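Local coordinates for lipid binding protein (Grifola frondosa, PDB 5H0Q) that binds lipid, recognising membrane domains that contain sphingomyelin together with cholesterol, at residues A[98-103]-A[118-123]. Residues are numbered along the deposited sequence; the frame is centred on the assembly and turned at random.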
ATOM      1  N   GLN A  98       2.607   0.152 -11.359  1.00 22.50           N
ATOM      2  CA  GLN A  98       1.353  -0.560 -11.219  1.00 23.64           C
ATOM      3  C   GLN A  98       0.703  -0.286  -9.871  1.00 23.77           C
ATOM      4  O   GLN A  98       1.361   0.062  -8.888  1.00 20.81           O
ATOM      5  CB  GLN A  98       1.541  -2.062 -11.421  1.00 27.80           C
ATOM      6  CG  GLN A  98       2.000  -2.357 -12.831  1.00 26.84           C
ATOM      7  CD  GLN A  98       2.014  -3.815 -13.152  1.00 30.45           C
ATOM      8  OE1 GLN A  98       2.558  -4.605 -12.404  1.00 28.95           O
ATOM      9  NE2 GLN A  98       1.375  -4.197 -14.255  1.00 35.28           N
ATOM     10  N   TRP A  99      -0.626  -0.399  -9.871  1.00 24.03           N
ATOM     11  CA  TRP A  99      -1.483  -0.337  -8.690  1.00 24.79           C
ATOM     12  C   TRP A  99      -2.047  -1.711  -8.356  1.00 27.61           C
ATOM     13  O   TRP A  99      -2.298  -2.529  -9.250  1.00 26.84           O
ATOM     14  CB  TRP A  99      -2.717   0.563  -8.931  1.00 20.98           C
ATOM     15  CG  TRP A  99      -2.486   1.997  -9.233  1.00 24.27           C
ATOM     16  CD1 TRP A  99      -2.199   2.549 -10.437  1.00 24.88           C
ATOM     17  CD2 TRP A  99      -2.550   3.072  -8.293  1.00 22.28           C
ATOM     18  NE1 TRP A  99      -2.084   3.915 -10.312  1.00 29.50           N
ATOM     19  CE2 TRP A  99      -2.289   4.256  -9.000  1.00 27.13           C
ATOM     20  CE3 TRP A  99      -2.797   3.140  -6.913  1.00 20.89           C
ATOM     21  CZ2 TRP A  99      -2.280   5.502  -8.385  1.00 27.48           C
ATOM     22  CZ3 TRP A  99      -2.783   4.375  -6.303  1.00 26.62           C
ATOM     23  CH2 TRP A  99      -2.522   5.535  -7.040  1.00 26.95           C
ATOM     24  N   THR A 100      -2.313  -1.947  -7.066  1.00 22.34           N
ATOM     25  CA  THR A 100      -3.280  -2.960  -6.698  1.00 28.34           C
ATOM     26  C   THR A 100      -4.305  -2.360  -5.740  1.00 22.87           C
ATOM     27  O   THR A 100      -4.088  -1.308  -5.134  1.00 21.90           O
ATOM     28  CB  THR A 100      -2.613  -4.189  -6.107  1.00 27.17           C
ATOM     29  OG1 THR A 100      -3.565  -5.250  -6.065  1.00 26.95           O
ATOM     30  CG2 THR A 100      -2.052  -3.926  -4.717  1.00 31.07           C
ATOM     31  N   VAL A 101      -5.455  -3.023  -5.650  1.00 23.91           N
ATOM     32  CA  VAL A 101      -6.568  -2.570  -4.827  1.00 21.64           C
ATOM     33  C   VAL A 101      -7.134  -3.770  -4.094  1.00 20.38           C
ATOM     34  O   VAL A 101      -7.309  -4.843  -4.680  1.00 25.64           O
ATOM     35  CB  VAL A 101      -7.669  -1.898  -5.673  1.00 24.18           C
ATOM     36  CG1 VAL A 101      -8.848  -1.491  -4.793  1.00 26.96           C
ATOM     37  CG2 VAL A 101      -7.090  -0.694  -6.397  1.00 22.47           C
ATOM     38  N   PHE A 102      -7.461  -3.583  -2.823  1.00 20.12           N
ATOM     39  CA  PHE A 102      -8.139  -4.629  -2.083  1.00 22.99           C
ATOM     40  C   PHE A 102      -8.956  -4.003  -0.967  1.00 20.95           C
ATOM     41  O   PHE A 102      -8.777  -2.834  -0.617  1.00 23.11           O
ATOM     42  CB  PHE A 102      -7.137  -5.652  -1.521  1.00 20.97           C
ATOM     43  CG  PHE A 102      -6.157  -5.080  -0.512  1.00 21.71           C
ATOM     44  CD1 PHE A 102      -6.474  -5.030   0.833  1.00 18.71           C
ATOM     45  CD2 PHE A 102      -4.917  -4.621  -0.909  1.00 23.38           C
ATOM     46  CE1 PHE A 102      -5.583  -4.502   1.760  1.00 21.82           C
ATOM     47  CE2 PHE A 102      -4.014  -4.118   0.011  1.00 18.18           C
ATOM     48  CZ  PHE A 102      -4.356  -4.056   1.348  1.00 21.65           C
ATOM     49  N   ILE A 103      -9.865  -4.800  -0.415  1.00 22.00           N
ATOM     50  CA  ILE A 103     -10.650  -4.395   0.732  1.00 23.92           C
ATOM     51  C   ILE A 103     -10.222  -5.214   1.941  1.00 22.92           C
ATOM     52  O   ILE A 103      -9.852  -6.383   1.839  1.00 22.29           O
ATOM     53  CB  ILE A 103     -12.167  -4.532   0.446  1.00 23.26           C
ATOM     54  CG1 ILE A 103     -12.990  -3.972   1.608  1.00 23.12           C
ATOM     55  CG2 ILE A 103     -12.565  -5.967   0.196  1.00 23.88           C
ATOM     56  CD1 ILE A 103     -14.480  -3.892   1.337  1.00 23.55           C
ATOM     57  N   ILE A 118      -0.083  -5.262   5.204  1.00 22.92           N
ATOM     58  CA  ILE A 118       0.611  -6.012   4.172  1.00 25.57           C
ATOM     59  C   ILE A 118       2.053  -5.545   4.208  1.00 20.82           C
ATOM     60  O   ILE A 118       2.317  -4.360   4.433  1.00 23.77           O
ATOM     61  CB  ILE A 118      -0.001  -5.815   2.766  1.00 29.55           C
ATOM     62  CG1 ILE A 118      -1.438  -6.331   2.759  1.00 60.67           C
ATOM     63  CG2 ILE A 118       0.808  -6.596   1.731  1.00 28.28           C
ATOM     64  CD1 ILE A 118      -2.086  -6.344   1.398  1.00 89.20           C
ATOM     65  N   VAL A 119       2.974  -6.476   4.018  1.00 21.07           N
ATOM     66  CA  VAL A 119       4.404  -6.187   3.979  1.00 21.52           C
ATOM     67  C   VAL A 119       4.889  -6.564   2.592  1.00 19.07           C
ATOM     68  O   VAL A 119       4.742  -7.723   2.172  1.00 22.04           O
ATOM     69  CB  VAL A 119       5.191  -6.949   5.054  1.00 23.29           C
ATOM     70  CG1 VAL A 119       6.675  -6.632   4.909  1.00 23.41           C
ATOM     71  CG2 VAL A 119       4.713  -6.588   6.433  1.00 26.47           C
ATOM     72  N   TYR A 120       5.431  -5.590   1.871  1.00 19.85           N
ATOM     73  CA  TYR A 120       5.981  -5.814   0.542  1.00 20.93           C
ATOM     74  C   TYR A 120       7.504  -5.789   0.588  1.00 26.71           C
ATOM     75  O   TYR A 120       8.095  -4.929   1.243  1.00 23.36           O
ATOM     76  CB  TYR A 120       5.511  -4.742  -0.454  1.00 21.12           C
ATOM     77  CG  TYR A 120       4.036  -4.778  -0.794  1.00 20.79           C
ATOM     78  CD1 TYR A 120       3.521  -5.785  -1.594  1.00 23.46           C
ATOM     79  CD2 TYR A 120       3.167  -3.833  -0.280  1.00 25.63           C
ATOM     80  CE1 TYR A 120       2.160  -5.836  -1.890  1.00 22.08           C
ATOM     81  CE2 TYR A 120       1.816  -3.875  -0.582  1.00 21.11           C
ATOM     82  CZ  TYR A 120       1.334  -4.883  -1.372  1.00 25.45           C
ATOM     83  OH  TYR A 120      -0.005  -4.904  -1.647  1.00 25.90           O
ATOM     84  N   GLY A 121       8.131  -6.687  -0.164  1.00 23.27           N
ATOM     85  CA  GLY A 121       9.578  -6.713  -0.304  1.00 21.83           C
ATOM     86  C   GLY A 121      10.020  -6.085  -1.612  1.00 23.11           C
ATOM     87  O   GLY A 121       9.370  -6.248  -2.642  1.00 23.08           O
ATOM     88  N   THR A 122      11.167  -5.417  -1.569  1.00 22.69           N
ATOM     89  CA  THR A 122      11.773  -4.805  -2.740  1.00 23.20           C
ATOM     90  C   THR A 122      12.953  -5.632  -3.228  1.00 26.85           C
ATOM     91  O   THR A 122      13.451  -6.522  -2.546  1.00 30.84           O
ATOM     92  CB  THR A 122      12.249  -3.386  -2.428  1.00 28.35           C
ATOM     93  OG1 THR A 122      13.396  -3.445  -1.547  1.00 29.34           O
ATOM     94  CG2 THR A 122      11.121  -2.532  -1.831  1.00 25.56           C
ATOM     95  N   THR A 123      13.445  -5.272  -4.410  1.00 30.45           N
ATOM     96  CA  THR A 123      14.567  -5.998  -4.991  1.00 30.12           C
ATOM     97  C   THR A 123      15.874  -5.693  -4.281  1.00 35.17           C
ATOM     98  O   THR A 123      16.813  -6.492  -4.380  1.00 41.90           O
ATOM     99  CB  THR A 123      14.712  -5.656  -6.479  1.00 33.52           C
ATOM    100  OG1 THR A 123      14.714  -4.234  -6.637  1.00 41.29           O
ATOM    101  CG2 THR A 123      13.573  -6.256  -7.270  1.00 42.74           C
TER
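Ile118 drives its terminal methyl against the outer end of the Phe102 ring, with CD1 lying 3.2 Å from CZ and 3.3 Å from CE2 of that phenylalanine. Both distances are short for carbon-carbon packing, so the fit here is tight, and the methyl approaches obliquely to the ring plane. The two side chains reach for each other from opposite directions. Ile118 is extended, its CD1 anti to CA (chi2 -173°), which carries the methyl outward to the ring. Next to this pair, the hydroxyl end of Tyr120 makes the second touch, OH standing 3.8 Å from CG2 of Thr100; at 4.4 Å from OH, Phe102 CE2 is a more distant neighbour. The threonine thus offers its methyl to the tyrosine, while its own OG1 is hydrogen-bonded to the backbone O of Met1.

Strands 99-103 and 118-121 run nearly antiparallel (161°), but their axes come no closer than 12.6 Å, too far for backbone pairing. This is the spacing of facing layers in a beta-sandwich: strand 99-105 belongs to one sheet and strand 114-121 to the other, and the four touching residues are all buried, close to the centre of the chain. Val101, between Thr100 and Phe102, instead packs against Ala44 and Arg47 of helix 41-55, which covers the outer side of its sheet.

Within the second strand, Ile118 also places CG2 over one face of the Tyr120 ring, 3.6 Å above the plane and offset toward the rim. Further out, Ile73 and Ala75 of strand 73-80 touch Tyr120, and in the other sheet Val63 and Val65 of strand 60-68 pack beside Phe102 and Thr100 respectively.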